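Local coordinates for iron-chelator utilization protein (Thermobifida fusca TM51, PDB 4YHB) that binds flavin-adenine dinucleotide and probably uses it to reduce the iron of ferric siderophores, releasing the metal for use by the cell, at residues N24-R27 with V33-D36; V91-A96 with R158-P163. All coordinates share one frame; numbering follows the deposited sequence.

Contact 1 (N24-R27 with V33-D36); sequences NVRR and VRVD
Asn24 pairs with Asp36 through backbone and side chain alike. Asp36 N gives a 2.9 Å hydrogen bond to Asn24 O, the return bond from Asn24 N to Asp36 O being weak. On the side-chain face, the amide turns its N-H to the carboxylate: Asn24 ND2 donates to Asp36 OD2 at 2.8 Å, almost straight (173°). OD2 accepts through its anti lone pair and lies in the amide plane, although the two flat groups stand 80° apart. Asn24 CG sits beside its own backbone N (chi1 -50°), which helps carry ND2 to the Asp36 carboxylate. An amide suits this place because it can donate an N-H hydrogen bond to the buried carboxylate, whose OD1 is met by Thr102. Val25, on the other face, forms a non-hydrogen-bonded pair with Val35, but its CG1 reaches diagonally to Val33 CG2, a tight 3.4 Å; beta-branched valines fit the extended backbone and supply this apolar side. Arg26 returns to the face of Asn24. Its N bonds to Arg34 O at 2.7 Å and its O accepts from Arg34 N at 2.8 Å. The two arginine side chains run alongside each other, with Arg34 CD lying over one face of the Arg26 guanidinium. The guanidinium planes stand nearly perpendicular, and Arg26 NH2 comes within 3.6 Å of Arg34 NH1, a proximity of like charges probably eased by the salt bridge of Arg34 to Asp104. Arg27 bends back at its second and third torsions, putting NE 4.0 Å from Val33 CB while NH1 bonds to Pro30 O in the connecting turn. The alternating pairs are those of antiparallel strands, and the short turn joining strands 17-29 and 32-38 makes them a beta hairpin in the six-stranded barrel of the FAD-binding domain.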
loop_
_atom_site.group_PDB
_atom_site.type_symbol
_atom_site.label_atom_id
_atom_site.label_comp_id
_atom_site.label_asym_id
_atom_site.label_seq_id
_atom_site.Cartn_x
_atom_site.Cartn_y
_atom_site.Cartn_z
ATOM N N ASN A 24 -1.126 14.776 -12.368
ATOM C CA ASN A 24 0.110 14.224 -12.933
ATOM C C ASN A 24 0.035 12.705 -13.044
ATOM O O ASN A 24 -0.550 12.044 -12.178
ATOM C CB ASN A 24 1.322 14.605 -12.082
ATOM C CG ASN A 24 1.383 16.098 -11.769
ATOM O OD1 ASN A 24 1.133 16.938 -12.634
ATOM N ND2 ASN A 24 1.725 16.429 -10.530
ATOM N N VAL A 25 0.624 12.164 -14.111
ATOM C CA VAL A 25 0.778 10.714 -14.270
ATOM C C VAL A 25 2.235 10.425 -14.602
ATOM O O VAL A 25 2.789 11.005 -15.547
ATOM C CB VAL A 25 -0.138 10.147 -15.376
ATOM C CG1 VAL A 25 0.009 8.624 -15.478
ATOM C CG2 VAL A 25 -1.597 10.505 -15.108
ATOM N N ARG A 26 2.866 9.561 -13.805
ATOM C CA ARG A 26 4.258 9.181 -14.027
ATOM C C ARG A 26 4.370 7.650 -14.136
ATOM O O ARG A 26 4.122 6.950 -13.166
ATOM C CB ARG A 26 5.142 9.706 -12.886
ATOM C CG ARG A 26 5.247 11.242 -12.799
ATOM C CD ARG A 26 5.607 11.758 -11.394
ATOM N NE ARG A 26 6.833 11.184 -10.838
ATOM C CZ ARG A 26 7.198 11.282 -9.557
ATOM N NH1 ARG A 26 6.428 11.925 -8.686
ATOM N NH2 ARG A 26 8.332 10.726 -9.142
ATOM N N ARG A 27 4.698 7.133 -15.317
ATOM C CA ARG A 27 4.869 5.689 -15.464
ATOM C C ARG A 27 6.279 5.346 -15.002
ATOM O O ARG A 27 7.226 5.369 -15.791
ATOM C CB ARG A 27 4.623 5.239 -16.909
ATOM C CG ARG A 27 4.804 3.718 -17.139
ATOM C CD ARG A 27 3.745 2.868 -16.392
ATOM N NE ARG A 27 2.439 3.028 -17.022
ATOM C CZ ARG A 27 1.753 2.055 -17.609
ATOM N NH1 ARG A 27 2.218 0.809 -17.634
ATOM N NH2 ARG A 27 0.589 2.337 -18.171
ATOM N N VAL A 33 2.260 2.726 -12.110
ATOM C CA VAL A 33 2.019 4.100 -12.501
ATOM C C VAL A 33 1.747 4.936 -11.254
ATOM O O VAL A 33 0.994 4.529 -10.361
ATOM C CB VAL A 33 0.859 4.201 -13.517
ATOM C CG1 VAL A 33 -0.469 3.752 -12.899
ATOM C CG2 VAL A 33 0.752 5.614 -14.043
ATOM N N ARG A 34 2.414 6.086 -11.189
ATOM C CA ARG A 34 2.347 6.979 -10.048
ATOM C C ARG A 34 1.479 8.149 -10.453
ATOM O O ARG A 34 1.738 8.801 -11.471
ATOM C CB ARG A 34 3.753 7.426 -9.631
ATOM C CG ARG A 34 3.792 8.443 -8.511
ATOM C CD ARG A 34 5.186 8.562 -7.917
ATOM N NE ARG A 34 5.571 7.326 -7.241
ATOM C CZ ARG A 34 6.799 7.046 -6.823
ATOM N NH1 ARG A 34 7.791 7.906 -7.022
ATOM N NH2 ARG A 34 7.034 5.895 -6.214
ATOM N N VAL A 35 0.427 8.384 -9.671
ATOM C CA VAL A 35 -0.605 9.345 -10.021
ATOM C C VAL A 35 -0.706 10.391 -8.917
ATOM O O VAL A 35 -0.781 10.030 -7.737
ATOM C CB VAL A 35 -1.965 8.628 -10.213
ATOM C CG1 VAL A 35 -3.093 9.626 -10.464
ATOM C CG2 VAL A 35 -1.874 7.594 -11.341
ATOM N N ASP A 36 -0.686 11.675 -9.282
ATOM C CA ASP A 36 -0.970 12.732 -8.306
ATOM C C ASP A 36 -2.413 13.204 -8.468
ATOM O O ASP A 36 -2.809 13.570 -9.579
ATOM C CB ASP A 36 -0.020 13.926 -8.472
ATOM C CG ASP A 36 1.442 13.576 -8.212
ATOM O OD1 ASP A 36 1.723 12.637 -7.430
ATOM O OD2 ASP A 36 2.321 14.258 -8.798
#

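Contact 2 (V91-A96 with R158-P163); sequences VRRFDA and RIEELP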
loop_
_atom_site.group_PDB
_atom_site.type_symbol
_atom_site.label_atom_id
_atom_site.label_comp_id
_atom_site.label_asym_id
_atom_site.label_seq_id
_atom_site.Cartn_x
_atom_site.Cartn_y
_atom_site.Cartn_z
ATOM N N VAL A 91 -1.604 5.724 0.575
ATOM C CA VAL A 91 -1.102 7.080 0.423
ATOM C C VAL A 91 0.407 7.005 0.232
ATOM O O VAL A 91 1.147 6.928 1.207
ATOM C CB VAL A 91 -1.448 7.959 1.655
ATOM C CG1 VAL A 91 -0.882 9.376 1.482
ATOM C CG2 VAL A 91 -2.943 7.994 1.852
ATOM N N ARG A 92 0.857 6.986 -1.020
ATOM C CA ARG A 92 2.289 6.910 -1.314
ATOM C C ARG A 92 3.019 8.153 -0.820
ATOM O O ARG A 92 4.099 8.058 -0.256
ATOM C CB ARG A 92 2.529 6.727 -2.817
ATOM C CG ARG A 92 4.017 6.612 -3.209
ATOM C CD ARG A 92 4.710 5.430 -2.529
ATOM N NE ARG A 92 6.152 5.419 -2.810
ATOM C CZ ARG A 92 7.029 6.183 -2.167
ATOM N NH1 ARG A 92 6.609 7.024 -1.234
ATOM N NH2 ARG A 92 8.315 6.129 -2.470
ATOM N N ARG A 93 2.424 9.316 -1.058
ATOM C CA ARG A 93 2.884 10.572 -0.479
ATOM C C ARG A 93 1.698 11.513 -0.374
ATOM O O ARG A 93 0.761 11.454 -1.181
ATOM C CB ARG A 93 3.988 11.247 -1.316
ATOM C CG ARG A 93 5.306 10.469 -1.474
ATOM C CD ARG A 93 6.431 11.353 -2.034
ATOM N NE ARG A 93 7.659 10.591 -2.260
ATOM C CZ ARG A 93 8.202 10.381 -3.456
ATOM N NH1 ARG A 93 7.641 10.895 -4.546
ATOM N NH2 ARG A 93 9.321 9.670 -3.559
ATOM N N PHE A 94 1.736 12.383 0.623
ATOM C CA PHE A 94 0.774 13.466 0.688
ATOM C C PHE A 94 1.505 14.768 0.946
ATOM O O PHE A 94 2.207 14.905 1.946
ATOM C CB PHE A 94 -0.270 13.236 1.773
ATOM C CG PHE A 94 -1.159 14.425 1.992
ATOM C CD1 PHE A 94 -1.835 14.998 0.928
ATOM C CD2 PHE A 94 -1.309 14.980 3.246
ATOM C CE1 PHE A 94 -2.655 16.105 1.110
ATOM C CE2 PHE A 94 -2.134 16.085 3.434
ATOM C CZ PHE A 94 -2.802 16.648 2.361
ATOM N N ASP A 95 1.333 15.721 0.043
ATOM C CA ASP A 95 2.013 17.005 0.148
ATOM C C ASP A 95 0.970 18.085 0.413
ATOM O O ASP A 95 0.241 18.483 -0.495
ATOM C CB ASP A 95 2.801 17.288 -1.132
ATOM C CG ASP A 95 3.756 18.472 -0.995
ATOM O OD1 ASP A 95 3.554 19.320 -0.099
ATOM O OD2 ASP A 95 4.710 18.556 -1.799
ATOM N N ALA A 96 0.895 18.544 1.659
ATOM C CA ALA A 96 -0.159 19.468 2.074
ATOM C C ALA A 96 -0.026 20.845 1.430
ATOM O O ALA A 96 -1.034 21.508 1.181
ATOM C CB ALA A 96 -0.182 19.603 3.604
ATOM N N ARG A 158 7.788 4.028 3.951
ATOM C CA ARG A 158 8.435 3.762 5.232
ATOM C C ARG A 158 9.949 3.968 5.146
ATOM O O ARG A 158 10.535 4.717 5.930
ATOM C CB ARG A 158 8.120 2.341 5.691
ATOM C CG ARG A 158 8.840 1.892 6.957
ATOM C CD ARG A 158 8.525 2.839 8.078
ATOM N NE ARG A 158 8.255 2.156 9.340
ATOM C CZ ARG A 158 8.140 2.806 10.493
ATOM N NH1 ARG A 158 8.277 4.126 10.506
ATOM N NH2 ARG A 158 7.881 2.148 11.617
ATOM N N ILE A 159 10.571 3.311 4.173
ATOM C CA ILE A 159 12.009 3.422 3.981
ATOM C C ILE A 159 12.452 4.873 3.790
ATOM O O ILE A 159 13.440 5.306 4.381
ATOM C CB ILE A 159 12.463 2.586 2.776
ATOM C CG1 ILE A 159 12.364 1.109 3.121
ATOM C CG2 ILE A 159 13.885 2.910 2.407
ATOM C CD1 ILE A 159 12.660 0.172 1.963
ATOM N N GLU A 160 11.713 5.638 2.992
ATOM C CA GLU A 160 12.150 6.987 2.678
ATOM C C GLU A 160 11.924 7.958 3.846
ATOM O O GLU A 160 12.493 9.041 3.865
ATOM C CB GLU A 160 11.470 7.472 1.393
ATOM C CG GLU A 160 11.989 6.692 0.172
ATOM C CD GLU A 160 11.520 7.226 -1.175
ATOM O OE1 GLU A 160 10.448 7.890 -1.232
ATOM O OE2 GLU A 160 12.229 6.960 -2.182
ATOM N N GLU A 161 11.134 7.552 4.835
ATOM C CA GLU A 161 10.848 8.405 5.992
ATOM C C GLU A 161 11.697 8.044 7.223
ATOM O O GLU A 161 11.707 8.768 8.221
ATOM C CB GLU A 161 9.352 8.335 6.334
ATOM C CG GLU A 161 8.477 8.992 5.271
ATOM C CD GLU A 161 6.975 8.894 5.545
ATOM O OE1 GLU A 161 6.571 8.241 6.542
ATOM O OE2 GLU A 161 6.200 9.474 4.744
ATOM N N LEU A 162 12.415 6.930 7.147
ATOM C CA LEU A 162 13.275 6.499 8.245
ATOM C C LEU A 162 14.436 7.468 8.475
ATOM O O LEU A 162 14.983 8.023 7.519
ATOM C CB LEU A 162 13.823 5.092 7.976
ATOM C CG LEU A 162 12.832 3.936 8.109
ATOM C CD1 LEU A 162 13.474 2.626 7.707
ATOM C CD2 LEU A 162 12.288 3.848 9.532
ATOM N N PRO A 163 14.822 7.665 9.748
ATOM C CA PRO A 163 16.009 8.461 10.078
ATOM C C PRO A 163 17.269 7.832 9.484
ATOM O O PRO A 163 17.294 6.619 9.279
ATOM C CB PRO A 163 16.045 8.429 11.611
ATOM C CG PRO A 163 15.259 7.218 11.990
ATOM C CD PRO A 163 14.184 7.101 10.950
#
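The backbones of Arg93 and Glu160 stay 10.4 Å apart at their CA atoms, so strand 86-95 and the end of helix 152-161 are bridged here by long side chains. Glu160 points toward the strand, and its OE1 takes two salt bridges. Arg92 NH2 donates to Glu160 OE1 at 3.0 Å, nearly straight (172°); OE1 lies in the plane of that guanidinium, yet the nitrogen comes from well above the carboxylate plane. Arg93 NH2 approaches differently: it meets the syn lone pair of Glu160 OE1 at 3.1 Å, with guanidinium and carboxylate almost coplanar. Neighbours in sequence, the arginines both face Thr102 in a classic beta bulge, which spares them the usual alternation of a strand and probably helps the two converge. This three-residue salt-bridge network links the antiparallel barrel to the parallel-sheet domain. Length and charge suit arginine to the task: Arg92 turns at its second torsion (chi2 59°), whereas Arg93 runs extended from CG to NE. Glutamate likewise has the reach, its chain extended beyond CG, and its other oxygen, OE2, accepts from the backbone N of Asp184. A glutamine here would probably leave the two guanidinium groups without their shared negative charge, weakening this tie between the domains. Arg92 also packs against Pro153, Ala156 and Arg157 of the same helix, while Arg93 is the more exposed of the pair.

How the contacts relate
Contact 1 comes first along the chain and closes before contact 2 opens; their centres lie 16 Å apart. Both reach the antiparallel barrel, in which strand 100-106 stands between strands 32-38 and 86-95. Contact 1 stays within that barrel, whereas contact 2 leaves it for helix 152-161 of the second domain. They meet through an arginine cluster: Arg34 NH2 is 3.5 Å from Arg92 NE, with Asp104 salt-bridged to Arg34 and in a long, weak ion pair with Arg92. The hairpin is thus connected, through charged side chains, to the domain interface, with FAD about 8 Å from the Val33 side chain and about 6 Å from that of Arg92.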